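Local coordinates for protein aminoglycoside phosphotransferase (Streptomyces rimosus, PDB 6FUC) that probably confers streptomycin resistance by transferring a phosphate from ATP to the 3''-hydroxyl of the antibiotic, using a protein-kinase-like fold, at residues A180-V185 with R257-F262; G132-M137 with L210-R215; A105-I110 with Q241-E246; V60-T65 with E123-T128. All coordinates share one frame; numbering follows the deposited sequence. Where two conformers were deposited one is given.

Contact 1. Residues A180-V185 with R257-F262; sequences AAQTVV and RDRERF
The Arg259 guanidinium presents its end edge to the Gln182 amide oxygen, which lies almost in the guanidinium plane. Arg259 NE forms a salt bridge with Asp256 and NH2 one with Asp217, so partners sit around the rim of the flat group. The contact lies in the C-terminal lobe of the kinase-like fold. It joins the turn between helix 172-181 and strand 184-186 to helix 257-266. Both nitrogens at the end of Arg259 converge on a single atom. Arg259 NH2 and NH1 donate hydrogen bonds to Gln182 OE1, at 2.8 and 3.0 Å. Both approach from one face of the amide, NH2 well above the carbonyl plane and NH1 less tilted. The amide and guanidinium planes are 41° apart. Gln182 is the first residue past its helix, and its chain runs out extended beyond CG. Arg259 has CG anti to the backbone N (chi1 177°) and bends at chi3, which turns the group toward Gln182. Both residues were modelled in two conformers, so this account covers one state. Around Arg259, two acidic partners probably balance the charge, while the neutral amide adds two bonds without charge. Gln178 and Tyr219 also touch the arginine. Within helix 257-266 a separate salt bridge links neighbouring turns: Arg257 NH1, which also pairs with Glu244, meets the syn lone pair of Glu260 OE1 at 2.6 Å.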
loop_
_atom_site.group_PDB
_atom_site.type_symbol
_atom_site.label_atom_id
_atom_site.label_comp_id
_atom_site.label_asym_id
_atom_site.label_seq_id
_atom_site.Cartn_x
_atom_site.Cartn_y
_atom_site.Cartn_z
ATOM N N ALA A 180 -16.748 2.836 11.332
ATOM C CA ALA A 180 -16.757 3.237 12.744
ATOM C C ALA A 180 -16.853 2.012 13.658
ATOM O O ALA A 180 -16.199 1.981 14.703
ATOM C CB ALA A 180 -17.920 4.176 13.022
ATOM N N ALA A 181 -17.649 1.021 13.253
ATOM C CA ALA A 181 -17.816 -0.159 14.036
ATOM C C ALA A 181 -16.620 -1.076 14.036
ATOM O O ALA A 181 -16.401 -1.775 15.041
ATOM C CB ALA A 181 -19.030 -0.898 13.510
ATOM N N GLN A 182 -15.847 -1.081 12.987
ATOM C CA GLN A 182 -14.739 -2.024 12.871
ATOM C C GLN A 182 -13.648 -1.141 12.167
ATOM O O GLN A 182 -13.603 -0.995 10.967
ATOM C CB GLN A 182 -15.055 -3.218 11.965
ATOM C CG GLN A 182 -16.216 -4.157 12.399
ATOM C CD GLN A 182 -16.886 -5.054 11.321
ATOM O OE1 GLN A 182 -16.471 -5.182 10.259
ATOM N NE2 GLN A 182 -17.996 -5.658 11.701
ATOM N N THR A 183 -12.968 -0.366 12.951
ATOM C CA THR A 183 -11.758 0.297 12.494
ATOM C C THR A 183 -10.520 -0.430 13.013
ATOM O O THR A 183 -10.499 -0.908 14.153
ATOM C CB THR A 183 -11.759 1.766 13.025
ATOM O OG1 THR A 183 -12.740 2.526 12.362
ATOM C CG2 THR A 183 -10.428 2.521 12.889
ATOM N N VAL A 184 -9.512 -0.454 12.168
ATOM C CA VAL A 184 -8.200 -0.977 12.504
ATOM C C VAL A 184 -7.145 -0.017 11.978
ATOM O O VAL A 184 -7.449 0.882 11.189
ATOM C CB VAL A 184 -7.965 -2.389 11.922
ATOM C CG1 VAL A 184 -9.007 -3.378 12.377
ATOM C CG2 VAL A 184 -7.915 -2.345 10.416
ATOM N N VAL A 185 -5.883 -0.217 12.393
ATOM C CA VAL A 185 -4.758 0.432 11.730
ATOM C C VAL A 185 -4.413 -0.360 10.490
ATOM O O VAL A 185 -3.923 -1.478 10.555
ATOM C CB VAL A 185 -3.539 0.551 12.638
ATOM C CG1 VAL A 185 -2.402 1.215 11.891
ATOM C CG2 VAL A 185 -3.883 1.297 13.936
ATOM N N ARG A 257 -18.834 -9.400 1.201
ATOM C CA ARG A 257 -18.409 -9.143 -0.162
ATOM C C ARG A 257 -18.775 -7.752 -0.663
ATOM O O ARG A 257 -18.000 -7.233 -1.421
ATOM C CB ARG A 257 -18.916 -10.264 -1.080
ATOM C CG ARG A 257 -18.308 -11.635 -0.737
ATOM C CD ARG A 257 -16.837 -11.747 -0.513
ATOM N NE ARG A 257 -16.332 -13.080 -0.620
ATOM C CZ ARG A 257 -15.057 -13.405 -0.848
ATOM N NH1 ARG A 257 -14.066 -12.469 -0.949
ATOM N NH2 ARG A 257 -14.756 -14.705 -0.945
ATOM N N ASP A 258 -19.915 -7.174 -0.304
ATOM C CA ASP A 258 -20.235 -5.846 -0.769
ATOM C C ASP A 258 -19.273 -4.827 -0.207
ATOM O O ASP A 258 -18.883 -3.901 -0.868
ATOM C CB ASP A 258 -21.693 -5.455 -0.396
ATOM C CG ASP A 258 -22.722 -6.273 -1.087
ATOM O OD1 ASP A 258 -22.443 -6.996 -2.070
ATOM O OD2 ASP A 258 -23.874 -6.194 -0.607
ATOM N N ARG A 259 -18.945 -4.963 1.073
ATOM C CA ARG A 259 -18.028 -4.050 1.694
ATOM C C ARG A 259 -16.609 -4.190 1.011
ATOM O O ARG A 259 -15.948 -3.231 0.726
ATOM C CB ARG A 259 -17.993 -4.343 3.179
ATOM C CG ARG A 259 -16.944 -3.361 3.697
ATOM C CD ARG A 259 -17.181 -2.984 5.135
ATOM N NE ARG A 259 -17.634 -4.166 5.859
ATOM C CZ ARG A 259 -17.369 -4.430 7.123
ATOM N NH1 ARG A 259 -17.906 -5.518 7.651
ATOM N NH2 ARG A 259 -16.574 -3.655 7.862
ATOM N N GLU A 260 -16.156 -5.440 0.811
ATOM C CA GLU A 260 -14.897 -5.701 0.144
ATOM C C GLU A 260 -14.853 -5.032 -1.246
ATOM O O GLU A 260 -13.888 -4.385 -1.626
ATOM C CB GLU A 260 -14.669 -7.180 0.056
ATOM C CG GLU A 260 -13.360 -7.587 -0.614
ATOM C CD GLU A 260 -13.245 -9.056 -0.929
ATOM O OE1 GLU A 260 -14.011 -9.888 -0.393
ATOM O OE2 GLU A 260 -12.390 -9.451 -1.740
ATOM N N ARG A 261 -15.928 -5.278 -2.005
ATOM C CA ARG A 261 -15.985 -4.760 -3.369
ATOM C C ARG A 261 -15.978 -3.232 -3.408
ATOM O O ARG A 261 -15.444 -2.633 -4.328
ATOM C CB ARG A 261 -17.206 -5.378 -4.087
ATOM C CG ARG A 261 -16.968 -6.699 -4.787
ATOM C CD ARG A 261 -18.223 -7.138 -5.562
ATOM N NE ARG A 261 -18.642 -6.077 -6.485
ATOM C CZ ARG A 261 -19.712 -5.297 -6.338
ATOM N NH1 ARG A 261 -20.521 -5.457 -5.294
ATOM N NH2 ARG A 261 -19.974 -4.359 -7.248
ATOM N N PHE A 262 -16.648 -2.602 -2.420
ATOM C CA PHE A 262 -16.653 -1.155 -2.352
ATOM C C PHE A 262 -15.190 -0.667 -2.296
ATOM O O PHE A 262 -14.826 0.267 -3.008
ATOM C CB PHE A 262 -17.437 -0.711 -1.120
ATOM C CG PHE A 262 -17.449 0.757 -0.859
ATOM C CD1 PHE A 262 -18.363 1.603 -1.433
ATOM C CD2 PHE A 262 -16.470 1.322 -0.066
ATOM C CE1 PHE A 262 -18.331 2.979 -1.192
ATOM C CE2 PHE A 262 -16.428 2.688 0.167
ATOM C CZ PHE A 262 -17.379 3.498 -0.378
#

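Contact 2. Residues G132-M137 with L210-R215; sequences GEMFSM and LGRLGR
Met134 lays its terminal methyl over one face of the Arg212 guanidinium. This is the tight part of the contact. Met134 CE stands 3.5 Å from Arg212 NH1, displaced from the middle of the group toward its rim. The Met134 chain is buried and folds at chi2 (-37°) and again at chi3, which lifts the methyl to that face. Met137, one turn further along helix 131-143, makes the looser part. Its CE approaches NH2 of Arg212 obliquely at 3.7 Å, and the residue is partly exposed. Both methionines were modelled in two conformers, so one state is described. The backbones stay well apart, with 10.0 Å between the CA atoms of Met134 and Arg212. An extended arginine chain spans the gap. Arg212 belongs to a type I turn from Leu210 to Leu213. Leu210 and Gly211 probably match the last two positions of the DFG-like motif of kinases, so the turn probably borders the metal and nucleotide site. No hydrogen bond crosses between the two segments. Arg212 NH1 is hydrogen-bonded to Thr270, and the arginine makes a cation-pi contact with Trp271. The methionines therefore offer the cation van der Waals cover, while these two residues near the chain end add polar and aromatic contacts.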
loop_
_atom_site.group_PDB
_atom_site.type_symbol
_atom_site.label_atom_id
_atom_site.label_comp_id
_atom_site.label_asym_id
_atom_site.label_seq_id
_atom_site.Cartn_x
_atom_site.Cartn_y
_atom_site.Cartn_z
ATOM N N GLY A 132 -13.810 9.198 4.684
ATOM C CA GLY A 132 -14.075 10.571 4.255
ATOM C C GLY A 132 -12.907 11.199 3.551
ATOM O O GLY A 132 -13.065 11.901 2.528
ATOM N N GLU A 133 -11.684 10.959 4.041
ATOM C CA GLU A 133 -10.483 11.419 3.354
ATOM C C GLU A 133 -10.283 10.744 1.997
ATOM O O GLU A 133 -9.934 11.391 1.010
ATOM C CB GLU A 133 -9.242 11.145 4.196
ATOM C CG GLU A 133 -7.910 11.444 3.478
ATOM C CD GLU A 133 -6.697 11.268 4.345
ATOM O OE1 GLU A 133 -6.825 11.039 5.565
ATOM O OE2 GLU A 133 -5.605 11.521 3.774
ATOM N N MET A 134 -10.461 9.433 1.978
ATOM C CA MET A 134 -10.192 8.722 0.737
ATOM C C MET A 134 -11.214 9.055 -0.322
ATOM O O MET A 134 -10.873 9.147 -1.505
ATOM C CB MET A 134 -10.075 7.252 1.026
ATOM C CG MET A 134 -8.897 6.890 1.961
ATOM S SD MET A 134 -7.350 7.740 1.846
ATOM C CE MET A 134 -6.977 6.936 0.286
ATOM N N PHE A 135 -12.489 9.196 0.079
ATOM C CA PHE A 135 -13.503 9.537 -0.877
ATOM C C PHE A 135 -13.241 10.933 -1.421
ATOM O O PHE A 135 -13.375 11.196 -2.624
ATOM C CB PHE A 135 -14.908 9.370 -0.317
ATOM C CG PHE A 135 -15.901 9.081 -1.393
ATOM C CD1 PHE A 135 -16.113 7.801 -1.841
ATOM C CD2 PHE A 135 -16.585 10.076 -2.064
ATOM C CE1 PHE A 135 -17.022 7.455 -2.773
ATOM C CE2 PHE A 135 -17.507 9.762 -3.076
ATOM C CZ PHE A 135 -17.602 8.454 -3.466
ATOM N N SER A 136 -12.828 11.856 -0.541
ATOM C CA SER A 136 -12.436 13.178 -1.007
ATOM C C SER A 136 -11.236 13.152 -1.964
ATOM O O SER A 136 -11.253 13.875 -2.982
ATOM C CB SER A 136 -12.196 14.073 0.202
ATOM O OG SER A 136 -13.406 14.154 0.966
ATOM N N MET A 137 -10.255 12.284 -1.723
ATOM C CA MET A 137 -9.192 12.129 -2.653
ATOM C C MET A 137 -9.674 11.640 -4.016
ATOM O O MET A 137 -9.260 12.149 -5.067
ATOM C CB MET A 137 -8.230 11.114 -2.077
ATOM C CG MET A 137 -7.306 11.581 -0.997
ATOM S SD MET A 137 -6.104 10.363 -0.473
ATOM C CE MET A 137 -4.894 10.644 -1.738
ATOM N N LEU A 210 4.464 2.319 3.067
ATOM C CA LEU A 210 3.566 2.625 4.181
ATOM C C LEU A 210 2.975 3.996 4.173
ATOM O O LEU A 210 2.433 4.460 5.172
ATOM C CB LEU A 210 4.332 2.354 5.483
ATOM C CG LEU A 210 4.723 0.925 5.737
ATOM C CD1 LEU A 210 5.859 0.793 6.705
ATOM C CD2 LEU A 210 3.545 0.138 6.226
ATOM N N GLY A 211 3.023 4.685 3.020
ATOM C CA GLY A 211 2.601 6.057 2.948
ATOM C C GLY A 211 1.148 6.351 3.203
ATOM O O GLY A 211 0.794 7.502 3.450
ATOM N N ARG A 212 0.273 5.325 3.167
ATOM C CA ARG A 212 -1.152 5.449 3.476
ATOM C C ARG A 212 -1.527 4.806 4.793
ATOM O O ARG A 212 -2.731 4.669 5.058
ATOM C CB ARG A 212 -2.001 4.936 2.312
ATOM C CG ARG A 212 -1.926 5.828 1.122
ATOM C CD ARG A 212 -2.804 5.293 -0.021
ATOM N NE ARG A 212 -2.883 6.262 -1.083
ATOM C CZ ARG A 212 -3.874 6.278 -1.973
ATOM N NH1 ARG A 212 -4.795 5.358 -1.966
ATOM N NH2 ARG A 212 -3.904 7.239 -2.887
ATOM N N LEU A 213 -0.589 4.413 5.610
ATOM C CA LEU A 213 -0.894 3.744 6.886
ATOM C C LEU A 213 -1.855 4.620 7.697
ATOM O O LEU A 213 -1.711 5.844 7.777
ATOM C CB LEU A 213 0.407 3.534 7.622
ATOM C CG LEU A 213 0.300 2.922 9.002
ATOM C CD1 LEU A 213 1.263 1.787 9.280
ATOM C CD2 LEU A 213 0.125 3.840 10.060
ATOM N N GLY A 214 -2.826 3.975 8.350
ATOM C CA GLY A 214 -3.688 4.713 9.259
ATOM C C GLY A 214 -4.971 4.012 9.496
ATOM O O GLY A 214 -5.292 2.996 8.847
ATOM N N ARG A 215 -5.796 4.578 10.389
ATOM C CA ARG A 215 -7.109 4.040 10.661
ATOM C C ARG A 215 -7.924 3.919 9.384
ATOM O O ARG A 215 -8.007 4.867 8.591
ATOM C CB ARG A 215 -7.891 4.996 11.572
ATOM C CG ARG A 215 -7.446 4.971 13.012
ATOM C CD ARG A 215 -8.458 5.604 13.935
ATOM N NE ARG A 215 -8.620 7.035 13.808
ATOM C CZ ARG A 215 -7.877 7.918 14.474
ATOM N NH1 ARG A 215 -6.877 7.480 15.223
ATOM N NH2 ARG A 215 -8.109 9.208 14.383
#

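Contact 3. Residues A105-I110 with Q241-E246; sequences AAWEPI and QSAEEE
Trp107 NE1 donates a hydrogen bond to the carbonyl oxygen of Ala243, 2.9 Å away. The oxygen lies in the indole plane at the ring edge, and the N-H...O angle of 158° makes the bond fairly straight. Seen from the carbonyl, the nitrogen is tilted from the plane of the peptide group. The bond gives a buried indole nitrogen an acceptor in the first turn of helix 243-251. It also ties a side chain of one helix to the backbone of another. Trp107 has CG anti to the backbone N (chi1 -165°), which carries the ring across to Ala243. Beside the bond, Trp107 CZ2 packs against Ala243 CB at 4.2 Å. This is the one apolar side-chain contact between the segments. Trp107 CA and Ala243 CA are 8.6 Å apart, so the indole fills most of the span. Nearer the surface, Glu108 OE2 and Glu246 OE1 bring like charges within 5.3 Å. That pair would be mildly unfavourable if both are ionised, though Arg250 forms a long, weak ion pair with Glu108. Helix 100-117 is kinked at Pro109, whose nitrogen cannot donate to the preceding turn. The Trp107 ring lies in an aromatic cluster, edge-to-face with Phe247 and Trp233 and also meeting Trp239. Helix 219-233 packs against both segments through Ala229 and Trp233, and strand 195-197 meets segment 105-110 through Ala106 and Ile110.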
loop_
_atom_site.group_PDB
_atom_site.type_symbol
_atom_site.label_atom_id
_atom_site.label_comp_id
_atom_site.label_asym_id
_atom_site.label_seq_id
_atom_site.Cartn_x
_atom_site.Cartn_y
_atom_site.Cartn_z
ATOM N N ALA A 105 2.211 -21.111 0.715
ATOM C CA ALA A 105 2.982 -21.320 1.934
ATOM C C ALA A 105 2.945 -20.095 2.879
ATOM O O ALA A 105 3.092 -20.252 4.069
ATOM C CB ALA A 105 4.470 -21.624 1.620
ATOM N N ALA A 106 2.874 -18.921 2.318
ATOM C CA ALA A 106 2.869 -17.673 3.071
ATOM C C ALA A 106 1.465 -17.220 3.472
ATOM O O ALA A 106 1.328 -16.210 4.162
ATOM C CB ALA A 106 3.505 -16.590 2.237
ATOM N N TRP A 107 0.411 -17.939 3.061
ATOM C CA TRP A 107 -0.944 -17.398 3.163
ATOM C C TRP A 107 -1.397 -17.216 4.619
ATOM O O TRP A 107 -1.823 -16.123 5.048
ATOM C CB TRP A 107 -1.881 -18.260 2.377
ATOM C CG TRP A 107 -3.266 -17.689 2.064
ATOM C CD1 TRP A 107 -4.450 -18.281 2.347
ATOM C CD2 TRP A 107 -3.563 -16.515 1.341
ATOM N NE1 TRP A 107 -5.473 -17.541 1.844
ATOM C CE2 TRP A 107 -4.977 -16.438 1.227
ATOM C CE3 TRP A 107 -2.803 -15.498 0.805
ATOM C CZ2 TRP A 107 -5.622 -15.410 0.590
ATOM C CZ3 TRP A 107 -3.457 -14.436 0.152
ATOM C CH2 TRP A 107 -4.873 -14.413 0.061
ATOM N N GLU A 108 -1.253 -18.259 5.413
ATOM C CA GLU A 108 -1.552 -18.121 6.871
ATOM C C GLU A 108 -0.569 -17.180 7.592
ATOM O O GLU A 108 -0.993 -16.355 8.416
ATOM C CB GLU A 108 -1.706 -19.469 7.608
ATOM C CG GLU A 108 -2.902 -20.234 7.140
ATOM C CD GLU A 108 -3.014 -21.598 7.782
ATOM O OE1 GLU A 108 -2.037 -22.114 8.352
ATOM O OE2 GLU A 108 -4.148 -22.111 7.723
ATOM N N PRO A 109 0.734 -17.232 7.239
ATOM C CA PRO A 109 1.652 -16.246 7.809
ATOM C C PRO A 109 1.241 -14.783 7.496
ATOM O O PRO A 109 1.371 -13.915 8.381
ATOM C CB PRO A 109 2.991 -16.602 7.190
ATOM C CG PRO A 109 2.917 -18.079 7.085
ATOM C CD PRO A 109 1.478 -18.387 6.737
ATOM N N ILE A 110 0.731 -14.537 6.303
ATOM C CA ILE A 110 0.267 -13.217 5.951
ATOM C C ILE A 110 -0.942 -12.859 6.803
ATOM O O ILE A 110 -1.039 -11.738 7.359
ATOM C CB ILE A 110 -0.005 -13.102 4.428
ATOM C CG1 ILE A 110 1.267 -13.144 3.622
ATOM C CG2 ILE A 110 -0.783 -11.818 4.164
ATOM C CD1 ILE A 110 1.070 -13.386 2.164
ATOM N N GLN A 241 -11.424 -20.488 -5.322
ATOM C CA GLN A 241 -12.817 -20.435 -4.756
ATOM C C GLN A 241 -12.798 -20.511 -3.197
ATOM O O GLN A 241 -13.789 -20.155 -2.534
ATOM C CB GLN A 241 -13.634 -21.594 -5.341
ATOM C CG GLN A 241 -13.966 -21.469 -6.834
ATOM C CD GLN A 241 -14.985 -22.512 -7.353
ATOM N N SER A 242 -11.665 -20.933 -2.609
ATOM C CA SER A 242 -11.561 -21.199 -1.139
ATOM C C SER A 242 -10.543 -20.251 -0.423
ATOM O O SER A 242 -10.556 -20.189 0.840
ATOM C CB SER A 242 -11.010 -22.656 -0.921
ATOM O OG SER A 242 -11.122 -23.100 0.420
ATOM N N ALA A 243 -9.647 -19.618 -1.160
ATOM C CA ALA A 243 -8.520 -18.901 -0.586
ATOM C C ALA A 243 -8.997 -17.857 0.447
ATOM O O ALA A 243 -8.371 -17.691 1.541
ATOM C CB ALA A 243 -7.651 -18.279 -1.680
ATOM N N GLU A 244 -9.992 -17.075 0.078
ATOM C CA GLU A 244 -10.430 -15.965 0.934
ATOM C C GLU A 244 -11.111 -16.434 2.188
ATOM O O GLU A 244 -10.933 -15.853 3.253
ATOM C CB GLU A 244 -11.231 -14.937 0.120
ATOM C CG GLU A 244 -10.345 -14.457 -1.017
ATOM C CD GLU A 244 -10.976 -13.883 -2.232
ATOM O OE1 GLU A 244 -12.134 -13.450 -2.170
ATOM O OE2 GLU A 244 -10.296 -13.922 -3.296
ATOM N N GLU A 245 -11.958 -17.449 2.068
ATOM C CA GLU A 245 -12.605 -18.008 3.262
ATOM C C GLU A 245 -11.586 -18.520 4.243
ATOM O O GLU A 245 -11.697 -18.312 5.437
ATOM C CB GLU A 245 -13.601 -19.162 2.921
ATOM N N GLU A 246 -10.561 -19.173 3.760
ATOM C CA GLU A 246 -9.563 -19.705 4.710
ATOM C C GLU A 246 -8.710 -18.560 5.317
ATOM O O GLU A 246 -8.421 -18.620 6.533
ATOM C CB GLU A 246 -8.651 -20.674 4.030
ATOM C CG GLU A 246 -9.380 -21.902 3.515
ATOM C CD GLU A 246 -8.542 -23.119 3.364
ATOM O OE1 GLU A 246 -7.316 -23.086 3.641
ATOM O OE2 GLU A 246 -9.157 -24.136 2.979
#

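Contact 4. Residues V60-T65 with E123-T128; sequences VSWLST and EKCPFT
Trp62 turns one face of its indole to Pro126 and Phe127. In kinase terms, helix 50-63 probably corresponds to helix C of the N-terminal lobe, and segment 123-128 is a loop of the C-terminal lobe, so the contact probably joins the two lobes. Pro126 comes from the opposite direction and sets CD over the five-membered ring. This is a CH-pi contact, with Pro126 CD 3.6 Å from the centroid of that Trp62 ring. Phe127 meets the same face differently. Its edge is directed at the indole in an offset edge-to-face pair, with the planes at 74°. The two side chains slide past each other, and Trp62 CB rests at the phenyl edge, 3.6 Å from Phe127 CE2. Pro126 is thus shared by both rings: its CB stands over the centre of the Phe127 ring while its CD covers the tryptophan. The proline and the two rings interlock. Cys125 adds a sulfur-aromatic contact on the six-membered ring. Cys125 SG is 4.4 Å from the centroid of that Trp62 ring and lies obliquely to it. Trp62 reaches the loop because its CG is anti to the backbone N (chi1 178°). The loop is braced from within, as Phe127 N donates to Cys125 SG at 3.5 Å. Leu213, and Asp58 and Arg59 of helix 50-63, also touch Phe127. On the helix side, the Trp62 carbonyl oxygen takes two bonds from Thr65, from its backbone N and, in the carbonyl plane, from OG1 at 2.7 Å.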
loop_
_atom_site.group_PDB
_atom_site.type_symbol
_atom_site.label_atom_id
_atom_site.label_comp_id
_atom_site.label_asym_id
_atom_site.label_seq_id
_atom_site.Cartn_x
_atom_site.Cartn_y
_atom_site.Cartn_z
ATOM N N VAL A 60 6.521 5.516 8.668
ATOM C CA VAL A 60 7.559 4.484 8.776
ATOM C C VAL A 60 8.206 4.578 10.160
ATOM O O VAL A 60 8.400 3.570 10.860
ATOM C CB VAL A 60 8.624 4.674 7.675
ATOM C CG1 VAL A 60 9.782 3.711 7.866
ATOM C CG2 VAL A 60 8.015 4.526 6.274
ATOM N N SER A 61 8.589 5.832 10.549
ATOM C CA SER A 61 9.215 5.977 11.839
ATOM C C SER A 61 8.323 5.573 12.993
ATOM O O SER A 61 8.758 4.933 13.947
ATOM C CB SER A 61 9.687 7.401 11.968
ATOM O OG SER A 61 10.072 7.681 13.123
ATOM N N TRP A 62 7.043 5.937 12.948
ATOM C CA TRP A 62 6.128 5.533 14.001
ATOM C C TRP A 62 5.982 4.013 14.039
ATOM O O TRP A 62 5.995 3.407 15.128
ATOM C CB TRP A 62 4.779 6.222 13.852
ATOM C CG TRP A 62 3.790 5.814 14.868
ATOM C CD1 TRP A 62 3.693 6.248 16.160
ATOM C CD2 TRP A 62 2.752 4.815 14.735
ATOM N NE1 TRP A 62 2.674 5.625 16.801
ATOM C CE2 TRP A 62 2.054 4.753 15.949
ATOM C CE3 TRP A 62 2.324 4.023 13.677
ATOM C CZ2 TRP A 62 0.953 3.918 16.121
ATOM C CZ3 TRP A 62 1.244 3.167 13.866
ATOM C CH2 TRP A 62 0.602 3.140 15.073
ATOM N N LEU A 63 5.827 3.395 12.878
ATOM C CA LEU A 63 5.623 1.929 12.883
ATOM C C LEU A 63 6.796 1.211 13.474
ATOM O O LEU A 63 6.628 0.133 14.085
ATOM C CB LEU A 63 5.293 1.408 11.481
ATOM C CG LEU A 63 4.725 -0.004 11.445
ATOM C CD1 LEU A 63 3.323 -0.067 12.015
ATOM C CD2 LEU A 63 4.729 -0.548 10.055
ATOM N N SER A 64 8.000 1.782 13.358
ATOM C CA SER A 64 9.178 1.183 13.955
ATOM C C SER A 64 9.082 1.110 15.482
ATOM O O SER A 64 9.918 0.445 16.091
ATOM C CB SER A 64 10.448 1.969 13.574
ATOM O OG SER A 64 10.650 3.156 14.308
ATOM N N THR A 65 8.136 1.814 16.093
ATOM C CA THR A 65 7.944 1.780 17.552
ATOM C C THR A 65 6.803 0.836 17.966
ATOM O O THR A 65 6.506 0.719 19.162
ATOM C CB THR A 65 7.653 3.164 18.122
ATOM O OG1 THR A 65 6.317 3.596 17.794
ATOM C CG2 THR A 65 8.633 4.210 17.696
ATOM N N GLU A 123 -7.307 4.006 18.131
ATOM C CA GLU A 123 -7.433 5.353 18.722
ATOM C C GLU A 123 -6.057 5.926 19.118
ATOM O O GLU A 123 -5.979 7.147 19.307
ATOM C CB GLU A 123 -8.376 5.346 19.915
ATOM C CG GLU A 123 -7.872 4.755 21.200
ATOM C CD GLU A 123 -7.652 3.242 21.266
ATOM O OE1 GLU A 123 -7.949 2.473 20.308
ATOM O OE2 GLU A 123 -7.244 2.827 22.388
ATOM N N LYS A 124 -5.032 5.090 19.204
ATOM C CA LYS A 124 -3.697 5.556 19.526
ATOM C C LYS A 124 -2.870 5.817 18.273
ATOM O O LYS A 124 -1.729 6.280 18.369
ATOM C CB LYS A 124 -3.016 4.569 20.443
ATOM C CG LYS A 124 -3.844 4.362 21.737
ATOM C CD LYS A 124 -3.011 3.581 22.737
ATOM C CE LYS A 124 -3.811 3.036 23.911
ATOM N NZ LYS A 124 -4.988 3.798 24.238
ATOM N N CYS A 125 -3.394 5.495 17.135
ATOM C CA CYS A 125 -2.623 5.738 15.913
ATOM C C CYS A 125 -2.655 7.204 15.600
ATOM O O CYS A 125 -3.705 7.785 15.539
ATOM C CB CYS A 125 -3.234 4.943 14.755
ATOM S SG CYS A 125 -2.261 5.000 13.260
ATOM N N PRO A 126 -1.507 7.826 15.293
ATOM C CA PRO A 126 -1.517 9.223 14.881
ATOM C C PRO A 126 -2.136 9.474 13.514
ATOM O O PRO A 126 -2.425 10.626 13.159
ATOM C CB PRO A 126 0.032 9.560 14.739
ATOM C CG PRO A 126 0.656 8.608 15.623
ATOM C CD PRO A 126 -0.106 7.347 15.530
ATOM N N PHE A 127 -2.291 8.414 12.743
ATOM C CA PHE A 127 -2.559 8.538 11.293
ATOM C C PHE A 127 -3.922 7.950 10.957
ATOM O O PHE A 127 -4.373 6.963 11.558
ATOM C CB PHE A 127 -1.496 7.751 10.534
ATOM C CG PHE A 127 -0.102 8.134 10.940
ATOM C CD1 PHE A 127 0.410 9.332 10.612
ATOM C CD2 PHE A 127 0.656 7.274 11.695
ATOM C CE1 PHE A 127 1.690 9.714 10.999
ATOM C CE2 PHE A 127 1.930 7.629 12.096
ATOM C CZ PHE A 127 2.453 8.860 11.771
ATOM N N THR A 128 -4.527 8.551 9.933
ATOM C CA THR A 128 -5.797 8.086 9.409
ATOM C C THR A 128 -5.750 7.941 7.891
ATOM O O THR A 128 -5.091 8.710 7.204
ATOM C CB THR A 128 -6.931 9.012 9.810
ATOM O OG1 THR A 128 -6.793 10.279 9.137
ATOM C CG2 THR A 128 -7.072 9.143 11.287
#

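How the contacts relate
Contacts 1, 2 and 4 form a connected group, and contact 3 lies further out in the C-terminal lobe. Strands 184-186 and 214-216 pair in one small sheet and bring contacts 1 and 2 together, their centres 13 Å apart. Contact 4 joins contact 2 through a probable hydrogen bond from Arg215 N to Phe127 O, 3.0 Å. It meets contact 1 where Val185 CG2 touches Cys125 CB at 3.8 Å. Contact 3 reaches contact 1 through the Arg257–Glu244 salt bridge, but its nearest atoms stay about 13 Å from contacts 2 and 4. Strand 184-186 leads to His187, probably of the catalytic loop, and 210-215 begins within the probable DFG-like motif.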